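Local coordinates for protein Csc2 (Thermofilum pendens, PDB 4TXD) that probably binds CRISPR RNA as the Cas7-family backbone subunit of a type I-D interference complex and carries a bound zinc ion, at residues R38-K43 / T251-V256; F57-A62 / G276-E281; A176-Q181 / I191-R196; R208-T213 / E232-P237; I242-L247 / K289-T294. All coordinates share one frame; numbering follows the deposited sequence. Where two conformers were deposited one is given.

The five contacts spread over one chain built round an antiparallel sheet of the RRM kind. Interactions 2 and 5 share that sheet, where strands 52-61 and 240-247 are neighbours; the contact centres are about 19 Å apart and Phe57 meets Gly243 through the backbone. Interaction 1 holds a loop to the start of helix 252-263, whose Leu255 packs on Leu247 of interaction 5. Interaction 3, beside the zinc site, is joined to interaction 1 by the Arg196-Glu254 salt bridge. Interaction 4 lies about 42 Å from interaction 1, centre to centre, and touches interaction 2. Interaction 3 closes before interaction 4 opens, both nested in the loops of 1 and 2; segments of 1 and 2 each alternate with those of 5.

Interaction 1: R38-K43 / T251-V256; sequences RSIGDK and TEPELV
Thr251 pushes its methyl CG2 against the backbone of Arg38, 3.4 Å from Arg38 O, and this is the close-packed part of the contact. The same carbonyl oxygen receives a CA-H...O approach from Thr251 CA at 3.3 Å. With chi1 at 63°, Thr251 OG1 lies between its own N and carbonyl carbon, where it weakly caps Glu254 N, while CG2 is left to face residues 38-40. Glu254 answers by taking Thr251 N onto OE1 (3.1 Å), from above the carboxylate plane, which completes a capping box. Ile40, second residue of the type II turn Ser39-Asp42, crosses Thr251 at about a right angle, and its CD1 reaches Pro253 CG at 4.2 Å. No direct hydrogen bond crosses; a water accepts from Glu252 N at 2.8 Å and donates to Arg38 O. Ser39 and Gly41 lie on the solvent side. Arg38 turns its guanidinium away from the helix, its NH1 salt-bridged, in plane, to Asp42 OD2, while NH2 meets Asp249 and Phe47 O. Thus the loop between helix 24-27 and strand 52-61 lies on the first turn of helix 252-263, and helix 343-365 borders both: Ile40 touches it, and its Ser350 bonds Thr251 OG1.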
# COMPACT_ATOMS: atom_id res chain seq x y z
N ARG A 38 -7.63 0.78 15.71
CA ARG A 38 -7.00 0.25 16.90
C ARG A 38 -6.23 1.33 17.59
O ARG A 38 -5.87 2.28 16.99
CB ARG A 38 -6.08 -0.92 16.56
CG ARG A 38 -6.61 -1.90 15.55
CD ARG A 38 -7.79 -2.68 16.09
NE ARG A 38 -7.43 -3.41 17.27
CZ ARG A 38 -7.07 -4.68 17.28
NH1 ARG A 38 -6.76 -5.26 18.41
NH2 ARG A 38 -7.03 -5.38 16.18
N SER A 39 -5.99 1.17 18.87
CA SER A 39 -5.25 2.16 19.66
C SER A 39 -3.84 1.69 19.92
O SER A 39 -3.62 0.52 20.23
CB SER A 39 -5.95 2.43 21.00
OG SER A 39 -7.34 2.64 20.82
N ILE A 40 -2.88 2.60 19.79
CA ILE A 40 -1.51 2.32 20.19
C ILE A 40 -1.51 1.90 21.66
O ILE A 40 -2.16 2.53 22.49
CB ILE A 40 -0.58 3.53 19.97
CG1 ILE A 40 -0.60 3.97 18.50
CG2 ILE A 40 0.84 3.21 20.40
CD1 ILE A 40 0.15 5.28 18.24
N GLY A 41 -0.81 0.81 21.97
CA GLY A 41 -0.67 0.37 23.34
C GLY A 41 -1.68 -0.66 23.77
O GLY A 41 -1.56 -1.24 24.85
N ASP A 42 -2.71 -0.88 22.95
CA ASP A 42 -3.69 -1.93 23.23
C ASP A 42 -2.99 -3.27 23.40
O ASP A 42 -2.19 -3.68 22.56
CB ASP A 42 -4.73 -2.01 22.11
CG ASP A 42 -5.66 -3.22 22.26
OD1 ASP A 42 -5.87 -3.67 23.41
OD2 ASP A 42 -6.17 -3.72 21.23
N LYS A 43 -3.30 -3.95 24.50
CA LYS A 43 -2.70 -5.25 24.79
C LYS A 43 -2.98 -6.27 23.68
O LYS A 43 -2.17 -7.17 23.43
CB LYS A 43 -3.21 -5.78 26.13
N THR A 251 -4.03 1.35 13.34
CA THR A 251 -4.23 2.54 14.17
C THR A 251 -4.44 3.76 13.28
O THR A 251 -4.21 3.70 12.08
CB THR A 251 -3.02 2.80 15.06
OG1 THR A 251 -1.89 3.07 14.23
CG2 THR A 251 -2.72 1.58 15.95
N GLU A 252 -4.83 4.86 13.89
CA GLU A 252 -5.01 6.11 13.21
C GLU A 252 -3.81 6.54 12.39
O GLU A 252 -3.95 6.78 11.24
CB GLU A 252 -5.47 7.20 14.17
CG GLU A 252 -5.50 8.59 13.59
CD GLU A 252 -6.34 9.56 14.40
OE1 GLU A 252 -7.11 9.16 15.27
OE2 GLU A 252 -6.25 10.74 14.12
N PRO A 253 -2.62 6.64 12.96
CA PRO A 253 -1.52 7.09 12.11
C PRO A 253 -1.09 6.10 11.03
O PRO A 253 -0.54 6.50 10.00
CB PRO A 253 -0.37 7.32 13.10
CG PRO A 253 -0.73 6.54 14.30
CD PRO A 253 -2.22 6.49 14.37
N GLU A 254 -1.32 4.81 11.27
CA GLU A 254 -1.01 3.81 10.25
C GLU A 254 -1.96 3.99 9.05
O GLU A 254 -1.52 3.99 7.89
CB GLU A 254 -1.12 2.41 10.85
CG GLU A 254 -0.01 2.12 11.86
CD GLU A 254 -0.23 0.84 12.66
OE1 GLU A 254 -1.27 0.17 12.48
OE2 GLU A 254 0.65 0.52 13.47
N LEU A 255 -3.24 4.16 9.35
CA LEU A 255 -4.23 4.41 8.32
C LEU A 255 -3.92 5.67 7.51
O LEU A 255 -3.91 5.64 6.28
CB LEU A 255 -5.62 4.54 8.93
CG LEU A 255 -6.62 5.05 7.87
CD1 LEU A 255 -7.37 3.89 7.27
CD2 LEU A 255 -7.56 6.07 8.44
N VAL A 256 -3.69 6.78 8.21
CA VAL A 256 -3.45 8.04 7.52
C VAL A 256 -2.17 7.98 6.71
O VAL A 256 -2.14 8.45 5.57
CB VAL A 256 -3.40 9.22 8.50
CG1 VAL A 256 -3.00 10.51 7.76
CG2 VAL A 256 -4.75 9.38 9.19
O HOH W 1 -5.56 4.77 16.59

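Interaction 2: F57-A62 / G276-E281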
# COMPACT_ATOMS: atom_id res chain seq x y z
N PHE A 57 -9.68 4.29 -5.04
CA PHE A 57 -8.79 5.29 -5.57
C PHE A 57 -8.63 5.17 -7.08
O PHE A 57 -9.01 4.17 -7.69
CB PHE A 57 -7.42 5.22 -4.87
CG PHE A 57 -6.71 3.88 -5.00
CD1 PHE A 57 -7.00 2.82 -4.14
CD2 PHE A 57 -5.74 3.70 -5.97
CE1 PHE A 57 -6.33 1.59 -4.27
CE2 PHE A 57 -5.06 2.47 -6.11
CZ PHE A 57 -5.37 1.42 -5.25
N LEU A 58 -8.07 6.21 -7.67
CA LEU A 58 -7.75 6.24 -9.07
C LEU A 58 -6.26 6.32 -9.29
O LEU A 58 -5.59 7.00 -8.59
CB LEU A 58 -8.39 7.45 -9.74
CG LEU A 58 -9.90 7.54 -9.79
CD1 LEU A 58 -10.37 8.78 -10.51
CD2 LEU A 58 -10.51 6.28 -10.36
N VAL A 59 -5.77 5.63 -10.29
CA VAL A 59 -4.41 5.76 -10.75
C VAL A 59 -4.41 6.25 -12.19
O VAL A 59 -4.97 5.59 -13.07
CB VAL A 59 -3.64 4.43 -10.67
CG1 VAL A 59 -2.18 4.63 -11.08
CG2 VAL A 59 -3.75 3.84 -9.26
N ARG A 60 -3.81 7.40 -12.45
CA ARG A 60 -3.77 7.90 -13.82
C ARG A 60 -2.35 7.99 -14.36
O ARG A 60 -1.45 8.57 -13.75
CB ARG A 60 -4.46 9.26 -13.93
CG ARG A 60 -4.77 9.63 -15.36
CD ARG A 60 -5.45 10.96 -15.49
NE ARG A 60 -6.02 11.11 -16.82
CZ ARG A 60 -6.50 12.25 -17.30
NH1 ARG A 60 -6.45 13.34 -16.55
NH2 ARG A 60 -7.01 12.31 -18.52
N ALA A 61 -2.17 7.41 -15.54
CA ALA A 61 -0.90 7.47 -16.26
C ALA A 61 -0.60 8.89 -16.77
O ALA A 61 -1.33 9.42 -17.62
CB ALA A 61 -0.93 6.48 -17.42
N ALA A 62 0.47 9.50 -16.28
CA ALA A 62 0.87 10.85 -16.73
C ALA A 62 1.54 10.78 -18.10
O ALA A 62 1.10 11.42 -19.05
CB ALA A 62 1.80 11.50 -15.71
N GLY A 276 6.99 4.17 -14.75
CA GLY A 276 6.49 5.41 -15.34
C GLY A 276 5.96 6.35 -14.28
O GLY A 276 6.12 6.10 -13.08
N THR A 277 5.31 7.42 -14.72
CA THR A 277 4.77 8.42 -13.79
C THR A 277 3.26 8.35 -13.68
O THR A 277 2.55 8.31 -14.69
CB THR A 277 5.18 9.84 -14.24
OG1 THR A 277 6.60 9.89 -14.44
CG2 THR A 277 4.77 10.87 -13.20
N VAL A 278 2.75 8.32 -12.46
CA VAL A 278 1.32 8.32 -12.25
C VAL A 278 0.90 9.47 -11.36
O VAL A 278 1.73 10.12 -10.73
CB VAL A 278 0.81 7.00 -11.61
CG1 VAL A 278 1.15 5.80 -12.50
CG2 VAL A 278 1.38 6.84 -10.19
N ARG A 279 -0.41 9.70 -11.34
CA ARG A 279 -1.04 10.51 -10.31
C ARG A 279 -2.15 9.67 -9.69
O ARG A 279 -3.00 9.09 -10.38
CB ARG A 279 -1.60 11.82 -10.88
CG ARG A 279 -2.24 12.68 -9.80
CD ARG A 279 -2.68 14.05 -10.31
NE ARG A 279 -3.33 14.81 -9.25
CZ ARG A 279 -4.65 15.01 -9.17
NH1 ARG A 279 -5.46 14.53 -10.10
NH2 ARG A 279 -5.15 15.71 -8.15
N VAL A 280 -2.12 9.57 -8.37
CA VAL A 280 -3.08 8.78 -7.64
C VAL A 280 -3.99 9.70 -6.87
O VAL A 280 -3.53 10.66 -6.26
CB VAL A 280 -2.39 7.79 -6.66
CG1 VAL A 280 -3.43 7.00 -5.87
CG2 VAL A 280 -1.43 6.85 -7.42
N GLU A 281 -5.29 9.42 -6.90
CA GLU A 281 -6.24 10.18 -6.10
C GLU A 281 -7.11 9.27 -5.26
O GLU A 281 -7.72 8.34 -5.78
CB GLU A 281 -7.15 11.02 -6.99
CG GLU A 281 -6.45 11.87 -8.01
CD GLU A 281 -7.42 12.37 -9.05
OE1 GLU A 281 -7.54 11.72 -10.11
OE2 GLU A 281 -8.09 13.39 -8.77
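Val59 sets CG1 anti to the backbone N (chi1 -177°), whereas Val278, at -60°, sets CG1 beside its N; these choices bring Val59 CG1 to 3.8 Å from Val278 CG1. Val280 also has CG1 anti to its N (178°), which presents it to Phe57. The Phe57 ring leads away from the partner strand, leaving CD2 4.0 Å from Val280 CG1, in an oblique approach. Val59 CG2 lies at the edge of the same ring, in its plane. Val59, Ala61, Val278 and Val280 thus form one apolar face of two antiparallel strands. Leu58-Glu281 and Arg60-Arg279 are the hydrogen-bonded pairs, with Leu58 N to Glu281 O at 2.9 Å and Arg60 N to Arg279 O at 2.8 Å. Beyond the last pair, Ala62 N still donates to Thr277 O. On the other face, in the conformer given, Glu281 OE2 makes a salt bridge to Arg279 NH1 (3.2 Å), and Glu281 CG lies over one face of that guanidinium. Tyr307 of helix 307-321 bonds Glu281 OE1 and makes a cation-pi contact with Arg60. Within the RRM-like sheet, between strands 240-247 and 324-325, the pairing is therefore two-sided: hydrocarbon fills one side, while the other is mixed, with Leu58 beside the charges, and there the charge of Glu281 is probably shared between Arg279 and a tyrosine hydroxyl.

Interaction 3: A176-Q181 / I191-R196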
# COMPACT_ATOMS: atom_id res chain seq x y z
N ALA A 176 6.36 -8.87 6.47
CA ALA A 176 7.74 -9.30 6.38
C ALA A 176 7.88 -10.73 6.85
O ALA A 176 7.08 -11.21 7.67
CB ALA A 176 8.65 -8.38 7.23
N ALA A 177 8.89 -11.42 6.34
CA ALA A 177 9.23 -12.76 6.80
C ALA A 177 10.46 -12.64 7.71
O ALA A 177 11.55 -12.34 7.23
CB ALA A 177 9.49 -13.69 5.63
N LEU A 178 10.26 -12.81 9.01
CA LEU A 178 11.33 -12.59 9.99
C LEU A 178 11.92 -13.89 10.52
O LEU A 178 11.22 -14.90 10.66
CB LEU A 178 10.81 -11.73 11.15
CG LEU A 178 10.20 -10.39 10.75
CD1 LEU A 178 9.76 -9.60 11.99
CD2 LEU A 178 11.18 -9.60 9.88
N THR A 179 13.22 -13.86 10.79
CA THR A 179 13.94 -15.01 11.32
C THR A 179 14.91 -14.55 12.40
O THR A 179 14.88 -13.38 12.84
CB THR A 179 14.76 -15.75 10.24
OG1 THR A 179 15.83 -14.91 9.79
CG2 THR A 179 13.89 -16.17 9.06
N GLU A 180 15.80 -15.45 12.81
CA GLU A 180 16.83 -15.11 13.79
C GLU A 180 17.79 -14.04 13.24
O GLU A 180 18.48 -13.38 14.01
CB GLU A 180 17.61 -16.36 14.19
CG GLU A 180 18.48 -16.17 15.42
CD GLU A 180 19.30 -17.40 15.75
OE1 GLU A 180 19.19 -18.40 15.01
OE2 GLU A 180 20.04 -17.37 16.76
N GLN A 181 17.82 -13.88 11.93
CA GLN A 181 18.63 -12.81 11.35
C GLN A 181 18.10 -11.42 11.72
O GLN A 181 18.85 -10.45 11.78
CB GLN A 181 18.69 -12.96 9.83
CG GLN A 181 19.39 -14.24 9.41
CD GLN A 181 20.04 -14.12 8.04
OE1 GLN A 181 20.42 -13.03 7.62
NE2 GLN A 181 20.18 -15.25 7.36
N ILE A 191 8.98 -16.16 11.77
CA ILE A 191 7.88 -15.32 12.20
C ILE A 191 7.39 -14.51 11.00
O ILE A 191 8.16 -13.77 10.40
CB ILE A 191 8.30 -14.38 13.36
CG1 ILE A 191 8.88 -15.19 14.52
CG2 ILE A 191 7.13 -13.53 13.79
CD1 ILE A 191 7.94 -16.27 15.07
N GLY A 192 6.12 -14.67 10.66
CA GLY A 192 5.57 -13.98 9.51
C GLY A 192 4.64 -12.85 9.90
O GLY A 192 3.75 -13.02 10.73
N ILE A 193 4.86 -11.68 9.32
CA ILE A 193 3.90 -10.59 9.41
C ILE A 193 3.18 -10.49 8.08
O ILE A 193 3.81 -10.25 7.06
CB ILE A 193 4.57 -9.24 9.71
CG1 ILE A 193 5.51 -9.33 10.92
CG2 ILE A 193 3.52 -8.16 9.90
CD1 ILE A 193 6.24 -8.04 11.21
N LYS A 194 1.87 -10.69 8.09
CA LYS A 194 1.08 -10.55 6.87
C LYS A 194 0.60 -9.11 6.71
O LYS A 194 0.36 -8.41 7.69
CB LYS A 194 -0.13 -11.49 6.87
CG LYS A 194 0.22 -12.95 6.60
CD LYS A 194 -1.03 -13.81 6.53
CE LYS A 194 -1.36 -14.22 5.10
NZ LYS A 194 -0.31 -15.13 4.56
N THR A 195 0.48 -8.66 5.46
CA THR A 195 0.02 -7.28 5.23
C THR A 195 -1.38 -7.01 5.81
O THR A 195 -2.29 -7.84 5.73
CB THR A 195 0.03 -6.95 3.71
OG1 THR A 195 -0.31 -5.56 3.53
CG2 THR A 195 -0.98 -7.83 2.94
N ARG A 196 -1.53 -5.83 6.40
CA ARG A 196 -2.83 -5.38 6.89
C ARG A 196 -3.46 -4.45 5.84
O ARG A 196 -4.52 -3.86 6.06
CB ARG A 196 -2.68 -4.67 8.25
CG ARG A 196 -2.76 -5.65 9.46
CD ARG A 196 -2.46 -4.95 10.80
NE ARG A 196 -1.07 -4.51 10.84
CZ ARG A 196 -0.60 -3.46 11.50
NH1 ARG A 196 -1.42 -2.69 12.23
NH2 ARG A 196 0.69 -3.18 11.43
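Leu178 and Ile191 form one end of a short antiparallel hairpin, Ala176 and Ile193 the other. Each is a hydrogen-bonded pair with two backbone bonds. Leu178 N meets Ile191 O at 2.7 Å and Ile193 N meets Ala176 O at 2.8 Å, both nearly head-on to the carbonyl. Of the other two, Ala176 N to Ile193 O is the bent one, 3.0 Å with an N-H...O angle of 148°. Between them Ala177 faces Gly192 as a non-hydrogen-bonded pair on the exposed side.

The other side carries the apolar groups. Leu178 CD1 and Ile193 CD1 touch diagonally at 3.9 Å, and Leu178 CB lies 3.4 Å from Ile191 O. Ile193 swings CG1 beside its own N (chi1 -51°) and extends onward to CD1, which is what lets its tip reach the leucine. Ile191 has the same first torsion but folds back at chi2, leading CD1 away from the partner strand, so that Leu178 CB and Ile191 CB, 4.3 Å apart, are the closest side-chain atoms of that pair.

Further out, Thr179 OG1 accepts from Gln181 N at 3.1 Å, an ST turn that bends the chain beyond Leu178, and Phe186 of the connecting loop packs on both Leu178 and Ile191. Ala176 lies next to Cys171, a zinc ligand with Cys146, Asp165 and Cys168, so the hairpin adjoins the metal site directly after helix 169-174. Its apolar side rests on helix 343-365, where Met358 meets Leu178 and Ile193, and Val362 meets Ile191; past the second strand, Arg196 reaches Phe354 of that helix and leads into strand 197-204.

Interaction 4: R208-T213 / E232-P237; sequences RITPET and EVHVEP
Arg208 gives its carbonyl oxygen to Glu236 N at 2.8 Å, and its CB lies 3.5 Å from Glu236 OE1. The two side chains cross at about a right angle, with guanidinium and carboxylate planes 64° apart. They make no direct salt bridge: a water takes Arg208 NE at 2.6 Å and donates to Glu236 OE1, while Gln206 holds Arg208 NH1. Ile209 comes next, bridged to Val235 through the backbone. Its CG1 takes the cramped place between N and carbonyl carbon (chi1 68°), which leaves Ile209 CG2 pointing at Val233, 3.6 Å from Val233 CG1. The Ile209 CA-H leans on His234 O, the same oxygen that Thr210 N grips at 3.0 Å in the carbonyl plane. Thr210 then sets OG1 near the edge of the His234 ring, 3.5 Å from His234 CB, and a water joins this hydroxyl to Glu236 OE2. A further water links Thr210 O with His234 N. The ring itself is held by Glu232 OE2, which meets His234 NE2 at 2.6 Å through its anti lone pair. Residues 208-210 thus lie along the edge of strand 232-235 turned from strand 65-68. Direct backbone bonds are few, so waters carry much of the polar contact, and the one between Arg208 NE and Glu236 OE1 probably relays the attraction between charges 4.4 Å apart, too far for a salt bridge.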
# COMPACT_ATOMS: atom_id res chain seq x y z
N ARG A 208 -6.11 1.07 -23.81
CA ARG A 208 -5.34 2.09 -24.51
C ARG A 208 -3.87 1.72 -24.42
O ARG A 208 -3.15 2.19 -23.53
CB ARG A 208 -5.62 3.49 -23.92
CG ARG A 208 -7.02 4.02 -24.31
CD ARG A 208 -7.44 5.21 -23.46
NE ARG A 208 -6.52 6.34 -23.56
CZ ARG A 208 -6.67 7.49 -22.89
NH1 ARG A 208 -7.72 7.66 -22.08
NH2 ARG A 208 -5.78 8.46 -23.04
N ILE A 209 -3.47 0.81 -25.30
CA ILE A 209 -2.10 0.30 -25.30
C ILE A 209 -1.49 0.36 -26.68
O ILE A 209 -2.19 0.35 -27.71
CB ILE A 209 -2.02 -1.15 -24.76
CG1 ILE A 209 -2.69 -2.14 -25.73
CG2 ILE A 209 -2.63 -1.25 -23.35
CD1 ILE A 209 -2.37 -3.62 -25.43
N THR A 210 -0.17 0.44 -26.72
CA THR A 210 0.53 0.45 -27.99
C THR A 210 0.31 -0.88 -28.72
O THR A 210 0.50 -1.95 -28.14
CB THR A 210 2.04 0.69 -27.81
OG1 THR A 210 2.25 1.95 -27.16
CG2 THR A 210 2.72 0.72 -29.18
N PRO A 211 -0.13 -0.82 -29.99
CA PRO A 211 -0.22 -2.05 -30.78
C PRO A 211 1.17 -2.63 -30.99
O PRO A 211 2.01 -1.96 -31.58
CB PRO A 211 -0.84 -1.58 -32.11
CG PRO A 211 -1.46 -0.26 -31.81
CD PRO A 211 -0.62 0.36 -30.72
N GLU A 212 1.42 -3.83 -30.48
CA GLU A 212 2.77 -4.38 -30.42
C GLU A 212 2.79 -5.87 -30.70
O GLU A 212 2.14 -6.65 -30.01
CB GLU A 212 3.39 -4.13 -29.05
CG GLU A 212 4.78 -4.74 -28.92
CD GLU A 212 5.66 -4.38 -30.11
OE1 GLU A 212 5.92 -5.26 -30.95
OE2 GLU A 212 6.09 -3.20 -30.21
N THR A 213 3.60 -6.28 -31.66
CA THR A 213 3.56 -7.64 -32.12
C THR A 213 4.89 -8.35 -31.90
O THR A 213 4.99 -9.56 -32.04
CB THR A 213 2.98 -7.65 -33.55
OG1 THR A 213 1.70 -8.23 -33.51
CG2 THR A 213 3.83 -8.34 -34.54
N GLU A 232 5.12 -7.58 -22.13
CA GLU A 232 5.34 -6.15 -21.98
C GLU A 232 4.19 -5.35 -22.62
O GLU A 232 3.78 -5.64 -23.67
CB GLU A 232 6.69 -5.72 -22.55
CG GLU A 232 6.90 -4.24 -22.48
CD GLU A 232 8.34 -3.80 -22.66
OE1 GLU A 232 9.26 -4.53 -22.36
OE2 GLU A 232 8.54 -2.68 -23.11
N VAL A 233 3.70 -4.38 -21.90
CA VAL A 233 2.60 -3.57 -22.33
C VAL A 233 2.89 -2.10 -22.12
O VAL A 233 3.33 -1.72 -21.10
CB VAL A 233 1.33 -3.92 -21.55
CG1 VAL A 233 0.20 -3.03 -21.96
CG2 VAL A 233 0.95 -5.35 -21.76
N HIS A 234 2.61 -1.30 -23.12
CA HIS A 234 2.78 0.13 -23.01
C HIS A 234 1.43 0.80 -22.93
O HIS A 234 0.74 0.86 -23.89
CB HIS A 234 3.57 0.67 -24.19
CG HIS A 234 4.95 0.11 -24.28
ND1 HIS A 234 5.77 0.32 -25.36
CD2 HIS A 234 5.64 -0.66 -23.43
CE1 HIS A 234 6.91 -0.29 -25.15
NE2 HIS A 234 6.86 -0.89 -23.99
N VAL A 235 1.10 1.27 -21.75
CA VAL A 235 -0.19 1.89 -21.47
C VAL A 235 -0.12 3.39 -21.82
O VAL A 235 0.84 4.08 -21.44
CB VAL A 235 -0.58 1.71 -20.00
CG1 VAL A 235 -1.96 2.29 -19.73
CG2 VAL A 235 -0.53 0.22 -19.62
N GLU A 236 -1.10 3.88 -22.56
CA GLU A 236 -1.03 5.25 -23.11
C GLU A 236 -1.34 6.31 -22.06
O GLU A 236 -2.11 6.07 -21.16
CB GLU A 236 -1.98 5.38 -24.32
CG GLU A 236 -1.45 4.61 -25.52
CD GLU A 236 -2.43 4.52 -26.65
OE1 GLU A 236 -3.61 4.87 -26.46
OE2 GLU A 236 -2.00 4.09 -27.74
N PRO A 237 -0.72 7.50 -22.20
CA PRO A 237 -0.94 8.61 -21.26
C PRO A 237 -2.43 8.88 -21.09
O PRO A 237 -3.18 8.77 -22.05
CB PRO A 237 -0.24 9.78 -21.93
CG PRO A 237 0.86 9.14 -22.76
CD PRO A 237 0.30 7.80 -23.22
O HOH W 2 -4.81 7.01 -25.44
O HOH W 3 -3.79 2.44 -29.06
O HOH W 4 1.63 -2.53 -25.64
O HOH W 5 0.63 3.95 -28.16

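Interaction 5: I242-L247 / K289-T294; sequences IGRAEL and KYASTT
Arg244, with the most surface buried here, lays one face of its guanidinium against the carbonyl of Thr293, whose O stands 3.0 Å above the plane and toward its rim. No hydrogen bond forms there, since the N-H groups point along the plane and not up at the oxygen. The chain runs straight out from the strand, with CG anti to the backbone N (chi1 -174°), and then bends at chi3 (78°), which turns the flat group across the loop. Arg244 CD lies 3.7 Å from Thr294 CA, and CG2 of Thr293 comes to 4.1 Å from the same CD.

Ala291 sets its methyl against the charged pair on the strand. Ala291 CB is 3.4 Å from Arg244 NH1 and 3.2 Å from Glu246 OE2. That oxygen, Glu246 OE2, is gripped end-on by two nitrogens of Arg244, NH1 at 2.8 Å and NH2 at 3.0 Å, with OE2 close to the guanidinium plane; NH1 meets the anti lone pair of Glu246 OE2, whereas NH2 approaches it from above the carboxylate plane. The arginine edge has other partners: Asp200 holds NE and Glu54 holds NH1, while Arg52 takes the remaining Glu246 oxygen. Carboxylates of Glu246, Asp200 and Glu54 thus fix the rotation of the guanidinium on which the loop carbonyl sits.

Thr294 contributes mainly its backbone, and its OG1 caps Asp297 N at the start of helix 295-301. The loop after strand 277-288 therefore passes over strand 240-247, which lies between strands 52-61 and 197-204 in the sheet, before entering that helix, whose Ala295 also touches Arg244 and whose Leu298 packs on Ile242 and Thr293.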
# COMPACT_ATOMS: atom_id res chain seq x y z
N ILE A 242 -8.91 1.92 -11.91
CA ILE A 242 -9.66 1.96 -10.69
C ILE A 242 -9.12 0.97 -9.68
O ILE A 242 -9.00 -0.18 -9.98
CB ILE A 242 -11.14 1.69 -10.92
CG1 ILE A 242 -11.73 2.72 -11.85
CG2 ILE A 242 -11.88 1.68 -9.61
CD1 ILE A 242 -13.11 2.41 -12.30
N GLY A 243 -8.80 1.46 -8.50
CA GLY A 243 -8.18 0.64 -7.47
C GLY A 243 -9.00 0.57 -6.20
O GLY A 243 -9.83 1.45 -5.93
N ARG A 244 -8.80 -0.49 -5.43
CA ARG A 244 -9.44 -0.65 -4.13
C ARG A 244 -8.48 -1.39 -3.20
O ARG A 244 -7.79 -2.32 -3.63
CB ARG A 244 -10.76 -1.41 -4.24
CG ARG A 244 -11.57 -1.49 -2.93
CD ARG A 244 -12.76 -2.44 -3.07
NE ARG A 244 -12.31 -3.83 -2.97
CZ ARG A 244 -12.48 -4.60 -1.90
NH1 ARG A 244 -13.14 -4.15 -0.83
NH2 ARG A 244 -12.02 -5.84 -1.92
N ALA A 245 -8.44 -0.97 -1.94
CA ALA A 245 -7.69 -1.68 -0.92
C ALA A 245 -8.53 -1.87 0.33
O ALA A 245 -9.44 -1.08 0.60
CB ALA A 245 -6.39 -0.95 -0.59
N GLU A 246 -8.26 -2.96 1.05
CA GLU A 246 -8.87 -3.17 2.36
C GLU A 246 -7.81 -3.01 3.45
O GLU A 246 -6.74 -3.63 3.40
CB GLU A 246 -9.54 -4.55 2.43
CG GLU A 246 -10.82 -4.62 1.62
CD GLU A 246 -11.53 -5.96 1.77
OE1 GLU A 246 -11.11 -6.76 2.64
OE2 GLU A 246 -12.49 -6.21 1.02
N LEU A 247 -8.10 -2.15 4.42
CA LEU A 247 -7.17 -1.81 5.49
C LEU A 247 -7.75 -2.35 6.79
O LEU A 247 -8.86 -1.98 7.17
CB LEU A 247 -6.96 -0.29 5.59
CG LEU A 247 -5.98 0.35 4.60
CD1 LEU A 247 -6.33 0.04 3.14
CD2 LEU A 247 -5.90 1.86 4.81
N LYS A 289 -18.06 -4.48 8.31
CA LYS A 289 -17.73 -5.86 8.58
C LYS A 289 -17.42 -6.56 7.27
O LYS A 289 -16.48 -7.35 7.19
CB LYS A 289 -18.87 -6.56 9.31
CG LYS A 289 -18.61 -8.03 9.57
CD LYS A 289 -19.73 -8.67 10.39
CE LYS A 289 -19.47 -10.15 10.61
NZ LYS A 289 -20.56 -10.78 11.41
N TYR A 290 -18.22 -6.26 6.25
CA TYR A 290 -18.01 -6.83 4.92
C TYR A 290 -17.78 -5.74 3.87
O TYR A 290 -18.27 -4.62 4.01
CB TYR A 290 -19.20 -7.70 4.52
CG TYR A 290 -19.48 -8.85 5.46
CD1 TYR A 290 -18.64 -9.96 5.51
CD2 TYR A 290 -20.59 -8.84 6.30
CE1 TYR A 290 -18.90 -11.02 6.36
CE2 TYR A 290 -20.85 -9.89 7.16
CZ TYR A 290 -20.01 -10.98 7.18
OH TYR A 290 -20.26 -12.03 8.04
N ALA A 291 -17.03 -6.09 2.84
CA ALA A 291 -16.74 -5.16 1.75
C ALA A 291 -18.01 -4.83 0.98
O ALA A 291 -18.89 -5.68 0.85
CB ALA A 291 -15.69 -5.74 0.82
N SER A 292 -18.11 -3.62 0.47
CA SER A 292 -19.31 -3.22 -0.25
C SER A 292 -19.10 -3.24 -1.76
O SER A 292 -20.07 -3.21 -2.52
CB SER A 292 -19.75 -1.83 0.21
OG SER A 292 -18.73 -0.88 -0.01
N THR A 293 -17.85 -3.32 -2.21
CA THR A 293 -17.58 -3.28 -3.66
C THR A 293 -16.22 -3.91 -3.99
O THR A 293 -15.54 -4.41 -3.10
CB THR A 293 -17.67 -1.83 -4.20
OG1 THR A 293 -17.61 -1.85 -5.63
CG2 THR A 293 -16.55 -0.95 -3.65
N THR A 294 -15.85 -3.92 -5.27
CA THR A 294 -14.54 -4.42 -5.69
C THR A 294 -14.05 -3.56 -6.84
O THR A 294 -14.86 -3.00 -7.58
CB THR A 294 -14.55 -5.91 -6.17
OG1 THR A 294 -15.22 -6.03 -7.43
CG2 THR A 294 -15.19 -6.86 -5.13